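PDB 5EHK: lantibiotic dehydratase from Microbispora corallina, which probably dehydrates serine and threonine residues of the precursor peptide of the lantibiotic NAI-107, using glutamyl-tRNA as the source of glutamate. Local coordinates for residues 93-98 and 130-135; 234-239 and 255-260; 1019-1024 and 1098-1103. One frame throughout, in Å; residues are numbered along the deposited sequence.

Interaction 1: 93-98 and 130-135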
ATOM      1  N   GLU A  93      33.937  26.601 -30.336  1.00 38.33           N
ATOM      2  CA  GLU A  93      33.208  27.654 -29.624  1.00 40.87           C
ATOM      3  C   GLU A  93      32.151  27.043 -28.706  1.00 40.46           C
ATOM      4  O   GLU A  93      31.935  27.500 -27.579  1.00 37.46           O
ATOM      5  CB  GLU A  93      32.546  28.623 -30.607  1.00 38.71           C
ATOM      6  CG  GLU A  93      31.994  29.877 -29.945  1.00 44.74           C
ATOM      7  CD  GLU A  93      31.364  30.859 -30.928  1.00 48.29           C
ATOM      8  OE1 GLU A  93      31.743  30.858 -32.111  1.00 44.15           O
ATOM      9  OE2 GLU A  93      30.481  31.639 -30.517  1.00 54.66           O
ATOM     10  N   ALA A  94      31.479  26.019 -29.212  1.00 42.74           N
ATOM     11  CA  ALA A  94      30.487  25.303 -28.432  1.00 43.06           C
ATOM     12  C   ALA A  94      31.128  24.648 -27.211  1.00 36.37           C
ATOM     13  O   ALA A  94      30.573  24.704 -26.117  1.00 39.18           O
ATOM     14  CB  ALA A  94      29.770  24.255 -29.297  1.00 40.67           C
ATOM     15  N   VAL A  95      32.295  24.040 -27.394  1.00 31.55           N
ATOM     16  CA  VAL A  95      32.956  23.341 -26.297  1.00 35.73           C
ATOM     17  C   VAL A  95      33.538  24.329 -25.275  1.00 34.16           C
ATOM     18  O   VAL A  95      33.599  24.035 -24.086  1.00 38.88           O
ATOM     19  CB  VAL A  95      33.994  22.290 -26.795  1.00 34.52           C
ATOM     20  CG1 VAL A  95      34.746  21.668 -25.627  1.00 32.51           C
ATOM     21  CG2 VAL A  95      33.301  21.194 -27.573  1.00 29.45           C
ATOM     22  N   GLU A  96      33.942  25.507 -25.735  1.00 33.16           N
ATOM     23  CA  GLU A  96      34.391  26.577 -24.832  1.00 41.30           C
ATOM     24  C   GLU A  96      33.256  27.055 -23.914  1.00 39.40           C
ATOM     25  O   GLU A  96      33.488  27.591 -22.826  1.00 33.70           O
ATOM     26  CB  GLU A  96      34.929  27.772 -25.636  1.00 37.22           C
ATOM     27  CG  GLU A  96      36.419  28.040 -25.436  1.00 39.68           C
ATOM     28  CD  GLU A  96      37.159  28.289 -26.746  1.00 41.39           C
ATOM     29  OE1 GLU A  96      36.600  28.950 -27.653  1.00 33.09           O
ATOM     30  OE2 GLU A  96      38.308  27.811 -26.862  1.00 42.99           O
ATOM     31  N   LEU A  97      32.030  26.834 -24.366  1.00 39.06           N
ATOM     32  CA  LEU A  97      30.859  27.282 -23.654  1.00 37.28           C
ATOM     33  C   LEU A  97      30.299  26.195 -22.733  1.00 37.73           C
ATOM     34  O   LEU A  97      29.972  26.474 -21.585  1.00 40.82           O
ATOM     35  CB  LEU A  97      29.809  27.697 -24.670  1.00 32.94           C
ATOM     36  CG  LEU A  97      28.556  28.357 -24.137  1.00 31.19           C
ATOM     37  CD1 LEU A  97      28.936  29.594 -23.355  1.00 37.48           C
ATOM     38  CD2 LEU A  97      27.675  28.712 -25.301  1.00 39.65           C
ATOM     39  N   ALA A  98      30.222  24.959 -23.220  1.00 34.57           N
ATOM     40  CA  ALA A  98      29.617  23.864 -22.455  1.00 38.05           C
ATOM     41  C   ALA A  98      30.564  23.273 -21.421  1.00 42.74           C
ATOM     42  O   ALA A  98      30.140  22.818 -20.358  1.00 45.52           O
ATOM     43  CB  ALA A  98      29.084  22.758 -23.383  1.00 33.43           C
ATOM     44  N   LEU A 130      33.747  13.518 -28.241  1.00 38.47           N
ATOM     45  CA  LEU A 130      32.948  12.730 -29.169  1.00 36.80           C
ATOM     46  C   LEU A 130      31.468  12.900 -28.882  1.00 36.35           C
ATOM     47  O   LEU A 130      30.662  12.947 -29.802  1.00 36.61           O
ATOM     48  CB  LEU A 130      33.341  11.255 -29.097  1.00 39.81           C
ATOM     49  CG  LEU A 130      32.632  10.285 -30.040  1.00 41.79           C
ATOM     50  CD1 LEU A 130      32.829  10.699 -31.483  1.00 41.23           C
ATOM     51  CD2 LEU A 130      33.137   8.868 -29.803  1.00 46.73           C
ATOM     52  N   ARG A 131      31.116  12.971 -27.603  1.00 38.14           N
ATOM     53  CA  ARG A 131      29.735  13.189 -27.199  1.00 35.43           C
ATOM     54  C   ARG A 131      29.251  14.521 -27.732  1.00 37.15           C
ATOM     55  O   ARG A 131      28.119  14.631 -28.199  1.00 37.25           O
ATOM     56  CB  ARG A 131      29.601  13.147 -25.685  1.00 41.42           C
ATOM     57  CG  ARG A 131      29.866  11.794 -25.094  1.00 36.54           C
ATOM     58  CD  ARG A 131      29.839  11.848 -23.585  1.00 37.91           C
ATOM     59  NE  ARG A 131      30.354  10.602 -23.032  1.00 51.28           N
ATOM     60  CZ  ARG A 131      29.626   9.495 -22.914  1.00 57.06           C
ATOM     61  NH1 ARG A 131      28.349   9.493 -23.297  1.00 51.02           N
ATOM     62  NH2 ARG A 131      30.169   8.395 -22.406  1.00 55.12           N
ATOM     63  N   TYR A 132      30.099  15.539 -27.609  1.00 34.15           N
ATOM     64  CA  TYR A 132      29.777  16.884 -28.086  1.00 34.13           C
ATOM     65  C   TYR A 132      29.716  17.000 -29.625  1.00 36.85           C
ATOM     66  O   TYR A 132      28.962  17.813 -30.163  1.00 37.60           O
ATOM     67  CB  TYR A 132      30.770  17.901 -27.512  1.00 33.52           C
ATOM     68  CG  TYR A 132      30.572  18.214 -26.032  1.00 36.84           C
ATOM     69  CD1 TYR A 132      29.319  18.547 -25.526  1.00 35.02           C
ATOM     70  CD2 TYR A 132      31.639  18.150 -25.141  1.00 32.91           C
ATOM     71  CE1 TYR A 132      29.140  18.825 -24.185  1.00 33.90           C
ATOM     72  CE2 TYR A 132      31.472  18.424 -23.806  1.00 36.49           C
ATOM     73  CZ  TYR A 132      30.221  18.763 -23.331  1.00 40.25           C
ATOM     74  OH  TYR A 132      30.061  19.032 -21.995  1.00 40.23           O
ATOM     75  N   ASP A 133      30.510  16.196 -30.327  1.00 34.60           N
ATOM     76  CA  ASP A 133      30.530  16.222 -31.784  1.00 33.65           C
ATOM     77  C   ASP A 133      29.208  15.638 -32.271  1.00 34.98           C
ATOM     78  O   ASP A 133      28.415  16.324 -32.919  1.00 34.28           O
ATOM     79  CB  ASP A 133      31.713  15.376 -32.295  1.00 40.84           C
ATOM     80  CG  ASP A 133      31.995  15.552 -33.802  1.00 46.56           C
ATOM     81  OD1 ASP A 133      31.060  15.786 -34.605  1.00 51.50           O
ATOM     82  OD2 ASP A 133      33.183  15.434 -34.181  1.00 42.35           O
ATOM     83  N   ILE A 134      28.966  14.381 -31.902  1.00 34.28           N
ATOM     84  CA  ILE A 134      27.731  13.681 -32.201  1.00 27.37           C
ATOM     85  C   ILE A 134      26.522  14.540 -31.886  1.00 34.54           C
ATOM     86  O   ILE A 134      25.574  14.596 -32.675  1.00 35.05           O
ATOM     87  CB  ILE A 134      27.636  12.391 -31.376  1.00 28.00           C
ATOM     88  CG1 ILE A 134      28.752  11.441 -31.800  1.00 29.93           C
ATOM     89  CG2 ILE A 134      26.281  11.721 -31.556  1.00 24.10           C
ATOM     90  CD1 ILE A 134      28.679  10.096 -31.170  1.00 32.77           C
ATOM     91  N   ARG A 135      26.562  15.225 -30.743  1.00 31.94           N
ATOM     92  CA  ARG A 135      25.444  16.063 -30.347  1.00 29.78           C
ATOM     93  C   ARG A 135      25.213  17.150 -31.361  1.00 29.78           C
ATOM     94  O   ARG A 135      24.084  17.356 -31.799  1.00 30.88           O
ATOM     95  CB  ARG A 135      25.663  16.729 -28.999  1.00 37.05           C
ATOM     96  CG  ARG A 135      24.366  17.234 -28.413  1.00 32.77           C
ATOM     97  CD  ARG A 135      24.544  18.390 -27.458  1.00 32.23           C
ATOM     98  NE  ARG A 135      23.326  18.539 -26.673  1.00 41.06           N
ATOM     99  CZ  ARG A 135      23.139  18.006 -25.472  1.00 37.22           C
ATOM    100  NH1 ARG A 135      24.118  17.326 -24.879  1.00 35.68           N
ATOM    101  NH2 ARG A 135      21.981  18.184 -24.853  1.00 33.77           N
TER

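Interaction 2: 234-239 and 255-260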
ATOM      1  N   SER A 234       7.425  40.817  15.548  1.00 27.57           N
ATOM      2  CA  SER A 234       7.215  41.972  16.406  1.00 30.22           C
ATOM      3  C   SER A 234       6.201  42.903  15.759  1.00 29.26           C
ATOM      4  O   SER A 234       5.818  42.683  14.618  1.00 31.49           O
ATOM      5  CB  SER A 234       8.553  42.697  16.598  1.00 34.51           C
ATOM      6  OG  SER A 234       9.118  43.062  15.345  1.00 35.91           O
ATOM      7  N   PRO A 235       5.741  43.933  16.491  1.00 31.45           N
ATOM      8  CA  PRO A 235       4.799  44.878  15.889  1.00 28.24           C
ATOM      9  C   PRO A 235       5.368  45.640  14.703  1.00 30.16           C
ATOM     10  O   PRO A 235       4.616  46.001  13.803  1.00 33.00           O
ATOM     11  CB  PRO A 235       4.484  45.845  17.031  1.00 28.37           C
ATOM     12  CG  PRO A 235       4.784  45.122  18.255  1.00 25.24           C
ATOM     13  CD  PRO A 235       5.842  44.109  17.952  1.00 29.48           C
ATOM     14  N   VAL A 236       6.667  45.927  14.721  1.00 39.42           N
ATOM     15  CA  VAL A 236       7.294  46.667  13.616  1.00 41.04           C
ATOM     16  C   VAL A 236       7.359  45.785  12.372  1.00 36.28           C
ATOM     17  O   VAL A 236       7.032  46.217  11.262  1.00 30.97           O
ATOM     18  CB  VAL A 236       8.714  47.115  13.946  1.00 35.88           C
ATOM     19  CG1 VAL A 236       9.113  48.247  12.993  1.00 34.90           C
ATOM     20  CG2 VAL A 236       8.788  47.578  15.379  1.00 39.22           C
ATOM     21  N   VAL A 237       7.842  44.561  12.587  1.00 34.57           N
ATOM     22  CA  VAL A 237       7.872  43.506  11.583  1.00 30.33           C
ATOM     23  C   VAL A 237       6.494  43.258  10.953  1.00 31.45           C
ATOM     24  O   VAL A 237       6.387  43.169   9.727  1.00 32.95           O
ATOM     25  CB  VAL A 237       8.457  42.189  12.182  1.00 32.69           C
ATOM     26  CG1 VAL A 237       8.086  40.970  11.344  1.00 31.88           C
ATOM     27  CG2 VAL A 237       9.970  42.295  12.372  1.00 32.68           C
ATOM     28  N   ALA A 238       5.443  43.180  11.775  1.00 27.36           N
ATOM     29  CA  ALA A 238       4.097  42.914  11.255  1.00 27.89           C
ATOM     30  C   ALA A 238       3.531  44.077  10.435  1.00 32.78           C
ATOM     31  O   ALA A 238       2.872  43.852   9.402  1.00 26.85           O
ATOM     32  CB  ALA A 238       3.152  42.556  12.371  1.00 22.50           C
ATOM     33  N   GLU A 239       3.814  45.305  10.879  1.00 31.53           N
ATOM     34  CA  GLU A 239       3.388  46.519  10.175  1.00 31.24           C
ATOM     35  C   GLU A 239       4.052  46.631   8.807  1.00 33.70           C
ATOM     36  O   GLU A 239       3.434  47.078   7.829  1.00 31.96           O
ATOM     37  CB  GLU A 239       3.722  47.762  11.003  1.00 32.91           C
ATOM     38  CG  GLU A 239       3.171  49.059  10.426  1.00 36.56           C
ATOM     39  CD  GLU A 239       1.698  49.248  10.714  1.00 44.12           C
ATOM     40  OE1 GLU A 239       1.176  48.542  11.599  1.00 53.55           O
ATOM     41  OE2 GLU A 239       1.052  50.080  10.040  1.00 46.36           O
ATOM     42  N   GLN A 255       9.599  55.309   5.867  1.00 50.92           N
ATOM     43  CA  GLN A 255       9.271  56.566   6.542  1.00 53.81           C
ATOM     44  C   GLN A 255       7.975  56.475   7.343  1.00 49.80           C
ATOM     45  O   GLN A 255       7.900  56.979   8.465  1.00 52.45           O
ATOM     46  CB  GLN A 255       9.211  57.735   5.549  1.00 50.24           C
ATOM     47  CG  GLN A 255      10.450  58.640   5.574  1.00 57.82           C
ATOM     48  CD  GLN A 255      10.704  59.320   4.231  1.00 67.09           C
ATOM     49  OE1 GLN A 255       9.806  59.414   3.387  1.00 65.67           O
ATOM     50  NE2 GLN A 255      11.935  59.778   4.022  1.00 54.59           N
ATOM     51  N   SER A 256       6.962  55.830   6.777  1.00 43.91           N
ATOM     52  CA  SER A 256       5.702  55.672   7.487  1.00 42.98           C
ATOM     53  C   SER A 256       5.861  54.846   8.764  1.00 50.84           C
ATOM     54  O   SER A 256       5.353  55.233   9.823  1.00 45.60           O
ATOM     55  CB  SER A 256       4.653  55.080   6.573  1.00 33.92           C
ATOM     56  OG  SER A 256       4.355  56.019   5.562  1.00 48.31           O
ATOM     57  N   VAL A 257       6.598  53.737   8.666  1.00 47.54           N
ATOM     58  CA  VAL A 257       6.853  52.864   9.819  1.00 51.66           C
ATOM     59  C   VAL A 257       7.630  53.590  10.919  1.00 46.71           C
ATOM     60  O   VAL A 257       7.395  53.385  12.108  1.00 44.94           O
ATOM     61  CB  VAL A 257       7.583  51.547   9.411  1.00 46.93           C
ATOM     62  CG1 VAL A 257       7.908  50.697  10.635  1.00 38.09           C
ATOM     63  CG2 VAL A 257       6.736  50.743   8.433  1.00 41.45           C
ATOM     64  N   ALA A 258       8.555  54.445  10.510  1.00 52.61           N
ATOM     65  CA  ALA A 258       9.311  55.264  11.450  1.00 53.05           C
ATOM     66  C   ALA A 258       8.405  56.216  12.227  1.00 55.04           C
ATOM     67  O   ALA A 258       8.614  56.444  13.418  1.00 48.43           O
ATOM     68  CB  ALA A 258      10.372  56.049  10.714  1.00 55.28           C
ATOM     69  N   GLN A 259       7.424  56.796  11.538  1.00 55.35           N
ATOM     70  CA  GLN A 259       6.471  57.694  12.181  1.00 56.99           C
ATOM     71  C   GLN A 259       5.615  56.957  13.206  1.00 56.67           C
ATOM     72  O   GLN A 259       5.751  57.179  14.413  1.00 52.29           O
ATOM     73  CB  GLN A 259       5.572  58.365  11.138  1.00 53.72           C
ATOM     74  CG  GLN A 259       6.259  59.460  10.342  1.00 56.40           C
ATOM     75  CD  GLN A 259       5.297  60.181   9.425  1.00 69.40           C
ATOM     76  OE1 GLN A 259       4.253  59.636   9.057  1.00 76.58           O
ATOM     77  NE2 GLN A 259       5.633  61.415   9.056  1.00 57.38           N
ATOM     78  N   ARG A 260       4.752  56.073  12.697  1.00 59.17           N
ATOM     79  CA  ARG A 260       3.842  55.241  13.492  1.00 51.02           C
ATOM     80  C   ARG A 260       4.480  54.687  14.768  1.00 48.53           C
ATOM     81  O   ARG A 260       3.871  54.689  15.833  1.00 55.65           O
ATOM     82  CB  ARG A 260       3.281  54.098  12.626  1.00 51.12           C
ATOM     83  CG  ARG A 260       2.806  52.861  13.406  1.00 51.41           C
ATOM     84  CD  ARG A 260       1.337  52.956  13.816  1.00 39.65           C
ATOM     85  NE  ARG A 260       0.933  51.853  14.681  1.00 34.16           N
ATOM     86  CZ  ARG A 260       1.232  51.782  15.976  1.00 42.56           C
ATOM     87  NH1 ARG A 260       1.929  52.749  16.554  1.00 41.33           N
ATOM     88  NH2 ARG A 260       0.835  50.749  16.708  1.00 44.89           N
TER

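Interaction 3: 1019-1024 and 1098-1103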
ATOM      1  N   LYS A1019     -45.272  -5.273   5.434  1.00 56.93           N
ATOM      2  CA  LYS A1019     -46.137  -5.590   6.568  1.00 58.53           C
ATOM      3  C   LYS A1019     -45.492  -5.227   7.898  1.00 49.45           C
ATOM      4  O   LYS A1019     -46.174  -4.804   8.832  1.00 38.29           O
ATOM      5  CB  LYS A1019     -46.513  -7.076   6.546  1.00 60.72           C
ATOM      6  CG  LYS A1019     -47.452  -7.486   5.407  1.00 67.04           C
ATOM      7  CD  LYS A1019     -47.546  -9.007   5.306  1.00 71.98           C
ATOM      8  CE  LYS A1019     -48.066  -9.640   6.597  1.00 77.68           C
ATOM      9  NZ  LYS A1019     -48.179 -11.124   6.473  1.00 74.61           N
ATOM     10  N   LEU A1020     -44.175  -5.396   7.969  1.00 53.94           N
ATOM     11  CA  LEU A1020     -43.408  -5.117   9.184  1.00 48.30           C
ATOM     12  C   LEU A1020     -43.152  -3.613   9.362  1.00 43.22           C
ATOM     13  O   LEU A1020     -43.461  -3.037  10.407  1.00 43.62           O
ATOM     14  CB  LEU A1020     -42.085  -5.891   9.171  1.00 44.22           C
ATOM     15  CG  LEU A1020     -41.217  -5.893  10.427  1.00 43.02           C
ATOM     16  CD1 LEU A1020     -41.922  -6.633  11.523  1.00 43.80           C
ATOM     17  CD2 LEU A1020     -39.866  -6.519  10.156  1.00 49.97           C
ATOM     18  N   ILE A1021     -42.581  -2.985   8.341  1.00 38.93           N
ATOM     19  CA  ILE A1021     -42.171  -1.596   8.439  1.00 38.10           C
ATOM     20  C   ILE A1021     -43.249  -0.682   7.886  1.00 37.43           C
ATOM     21  O   ILE A1021     -43.188  -0.279   6.728  1.00 38.11           O
ATOM     22  CB  ILE A1021     -40.830  -1.366   7.702  1.00 43.33           C
ATOM     23  CG1 ILE A1021     -39.778  -2.370   8.182  1.00 41.72           C
ATOM     24  CG2 ILE A1021     -40.323   0.056   7.905  1.00 31.47           C
ATOM     25  CD1 ILE A1021     -38.638  -2.530   7.227  1.00 43.02           C
ATOM     26  N   ASP A1022     -44.218  -0.341   8.736  1.00 37.09           N
ATOM     27  CA  ASP A1022     -45.407   0.423   8.329  1.00 41.83           C
ATOM     28  C   ASP A1022     -45.759   1.538   9.321  1.00 41.17           C
ATOM     29  O   ASP A1022     -46.754   1.456  10.059  1.00 36.84           O
ATOM     30  CB  ASP A1022     -46.599  -0.533   8.145  1.00 46.27           C
ATOM     31  CG  ASP A1022     -47.860   0.164   7.616  1.00 49.59           C
ATOM     32  OD1 ASP A1022     -47.772   1.316   7.114  1.00 45.15           O
ATOM     33  OD2 ASP A1022     -48.942  -0.466   7.717  1.00 47.93           O
ATOM     34  N   PRO A1023     -44.940   2.593   9.335  1.00 37.62           N
ATOM     35  CA  PRO A1023     -45.172   3.688  10.273  1.00 35.66           C
ATOM     36  C   PRO A1023     -46.451   4.420   9.915  1.00 36.24           C
ATOM     37  O   PRO A1023     -47.241   4.717  10.806  1.00 35.20           O
ATOM     38  CB  PRO A1023     -43.955   4.603  10.068  1.00 33.50           C
ATOM     39  CG  PRO A1023     -42.988   3.801   9.217  1.00 36.80           C
ATOM     40  CD  PRO A1023     -43.822   2.870   8.421  1.00 37.16           C
ATOM     41  N   THR A1024     -46.654   4.697   8.629  1.00 38.11           N
ATOM     42  CA  THR A1024     -47.830   5.455   8.196  1.00 41.99           C
ATOM     43  C   THR A1024     -49.127   4.744   8.569  1.00 38.43           C
ATOM     44  O   THR A1024     -50.107   5.385   8.931  1.00 35.66           O
ATOM     45  CB  THR A1024     -47.808   5.739   6.680  1.00 40.80           C
ATOM     46  OG1 THR A1024     -46.494   6.163   6.293  1.00 39.71           O
ATOM     47  CG2 THR A1024     -48.810   6.827   6.328  1.00 34.00           C
ATOM     48  N   GLY A1098     -32.381   0.507   2.532  1.00 37.61           N
ATOM     49  CA  GLY A1098     -33.160   0.053   1.394  1.00 40.10           C
ATOM     50  C   GLY A1098     -34.444  -0.617   1.837  1.00 38.79           C
ATOM     51  O   GLY A1098     -35.530  -0.214   1.421  1.00 42.09           O
ATOM     52  N   LEU A1099     -34.306  -1.649   2.668  1.00 32.99           N
ATOM     53  CA  LEU A1099     -35.444  -2.359   3.238  1.00 35.86           C
ATOM     54  C   LEU A1099     -36.539  -1.406   3.678  1.00 42.32           C
ATOM     55  O   LEU A1099     -37.702  -1.583   3.336  1.00 51.51           O
ATOM     56  CB  LEU A1099     -35.030  -3.227   4.431  1.00 40.78           C
ATOM     57  CG  LEU A1099     -34.455  -4.635   4.264  1.00 44.98           C
ATOM     58  CD1 LEU A1099     -32.982  -4.647   3.919  1.00 41.74           C
ATOM     59  CD2 LEU A1099     -34.686  -5.392   5.548  1.00 47.74           C
ATOM     60  N   ALA A1100     -36.162  -0.395   4.442  1.00 38.84           N
ATOM     61  CA  ALA A1100     -37.131   0.540   4.965  1.00 34.98           C
ATOM     62  C   ALA A1100     -37.666   1.410   3.840  1.00 40.23           C
ATOM     63  O   ALA A1100     -38.862   1.710   3.797  1.00 41.12           O
ATOM     64  CB  ALA A1100     -36.497   1.393   6.048  1.00 37.64           C
ATOM     65  N   ARG A1101     -36.772   1.804   2.932  1.00 39.23           N
ATOM     66  CA  ARG A1101     -37.137   2.658   1.798  1.00 42.18           C
ATOM     67  C   ARG A1101     -38.179   1.995   0.908  1.00 50.76           C
ATOM     68  O   ARG A1101     -39.225   2.587   0.623  1.00 46.91           O
ATOM     69  CB  ARG A1101     -35.907   3.074   1.003  1.00 43.56           C
ATOM     70  CG  ARG A1101     -36.203   4.012  -0.138  1.00 41.23           C
ATOM     71  CD  ARG A1101     -34.920   4.392  -0.882  1.00 48.90           C
ATOM     72  NE  ARG A1101     -34.222   3.273  -1.518  1.00 55.12           N
ATOM     73  CZ  ARG A1101     -32.996   2.861  -1.198  1.00 52.66           C
ATOM     74  NH1 ARG A1101     -32.317   3.450  -0.229  1.00 46.49           N
ATOM     75  NH2 ARG A1101     -32.445   1.849  -1.853  1.00 58.69           N
ATOM     76  N   GLY A1102     -37.877   0.773   0.469  1.00 53.53           N
ATOM     77  CA  GLY A1102     -38.821  -0.032  -0.285  1.00 54.07           C
ATOM     78  C   GLY A1102     -40.161  -0.154   0.429  1.00 52.73           C
ATOM     79  O   GLY A1102     -41.188   0.244  -0.119  1.00 52.75           O
ATOM     80  N   ALA A1103     -40.144  -0.662   1.663  1.00 51.01           N
ATOM     81  CA  ALA A1103     -41.367  -0.904   2.450  1.00 54.42           C
ATOM     82  C   ALA A1103     -42.319   0.297   2.549  1.00 53.42           C
ATOM     83  O   ALA A1103     -43.526   0.159   2.331  1.00 52.21           O
ATOM     84  CB  ALA A1103     -41.024  -1.425   3.851  1.00 45.80           C
TER

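Interaction 1: 93-98 and 130-135
Y132 reaches from helix 119-138 to V95 and A98, which lie about one turn apart on helix 92-98. The contact joins two helices of the N-terminal, LanB-type part of the dehydratase. The CA atoms of V95 and Y132 are 7.4 Å apart. Y132 CB already touches the other helix, 4.2 Å from V95 CG2. Y132 CG then lies anti to the carbonyl carbon (chi1 -73°), and from there the ring runs on along the facing helix toward A98. On the ring, Y132 CE1 comes within 4.0 Å of A98 CB. Y132 CZ is only slightly farther, at 4.2 Å from A98 CB. A98 CB and, farther back, V95 CG2 lie oblique to the ring. At the tip, Y132 OH lies 4.1 Å from A98 CB. The A98 carbonyl O is equally distant from Y132 OH, and no hydrogen bond forms there. With CG1 anti to the backbone N (chi1 175°), CG2 is the methyl of V95 nearest Y132. Beyond the two helices, L102 of helix 100-110 packs on both V95 and Y132. The Y132 ring also meets the ring of F146, with the planes at about 25°. Helix 119-138 is also tied by salt bridges from R131 to D751 and E752. Between the two segments there is no hydrogen bond and no ion pair. The contact is apolar, with no directed bond across the segments, and F146 and L102 share in placing the ring.

Interaction 2: 234-239 and 255-260
Segments 234-239 and 255-260 run obliquely, more antiparallel than parallel, and their nearest CA atoms, those of E239 and V257, are 7.2 Å apart. With helix 267-278 and the short strands nearby, the helix pair is consistent with the winged helix-turn-helix, PqqD-like element found in LanB dehydratases. In relatives that element binds the leader peptide.

V257 is the central side chain, and its two methyls divide the work. V257 CG1, anti to the backbone N (chi1 177°), meets V236 CG1 at 3.6 Å. The two valines cross at a slant, methyl against methyl. The other branch, V257 CG2, faces the aliphatic part of E239, with E239 CG 4.4 Å away. Helix 267-278 adds to this apolar patch: L271 packs on V236, and V268 on V257. F261, just after helix 250-260, touches P235 and E239.

Charge plays a looser part beside the valines. E239 OE1 and R260 NE are 4.5 Å apart, too far for a salt bridge, though the opposite charges may still attract. R260 also touches a crystal neighbour, so its position calls for caution. No hydrogen bond crosses between the two segments. S234 occupies the N-cap position of helix 235-243. There S234 OG accepts a weak bond from V237 N, 3.4 Å long, with an N-H...O angle of 159°.

Interaction 3: 1019-1024 and 1098-1103
I1021 docks on one side of helix 1090-1109, against L1099, A1100 and A1103. It is the first residue to leave helical geometry after helix 1014-1020. The contact therefore packs a helix exit against a long helix, within the largely helical C-terminal region. In LanB relatives that region carries out glutamate elimination.

The apolar contacts come from the branches of I1021. I1021 CB lies 3.9 Å from A1103 CB. I1021 CG2, anti to the backbone N, is 4.5 Å from A1100 CB. I1021 CG1 is anti to the carbonyl carbon (chi1 -52°) and carries I1021 CD1 onto the backbone of the helix, 4.1 Å from A1100 CA. A955 and A959 of helix 950-965 also touch I1021, and W1017 packs on L1099 and A1103.

Polar atoms take part only by touching. I1021 CD1 rests 4.1 Å from L1099 O, a carbonyl already engaged by A1103 N within the helix. No hydrogen bond links the two segments. Just past the contact, D1022 OD1 accepts from G1025 N, a side-chain-to-backbone bond within the turn after the helix. Across the interface, I1021 O sits 3.8 Å from the methyl carbon A1103 CB.

Overall arrangement
The three contacts follow one another along the chain and lie far apart in space. Interactions 1 and 2 both fall in the N-terminal family region, yet their centres are about 55 Å apart and their nearest atoms about 42 Å. Interaction 3 belongs to the C-terminal region. Its centre is about 82 Å from that of interaction 1, on the opposite side of the chain's centre, and about 69 Å from that of interaction 2. No atoms of different contacts touch. All three join helices or helix ends mainly through apolar side-chain contacts, without a hydrogen bond between segments. They lie in separate parts of the enzyme.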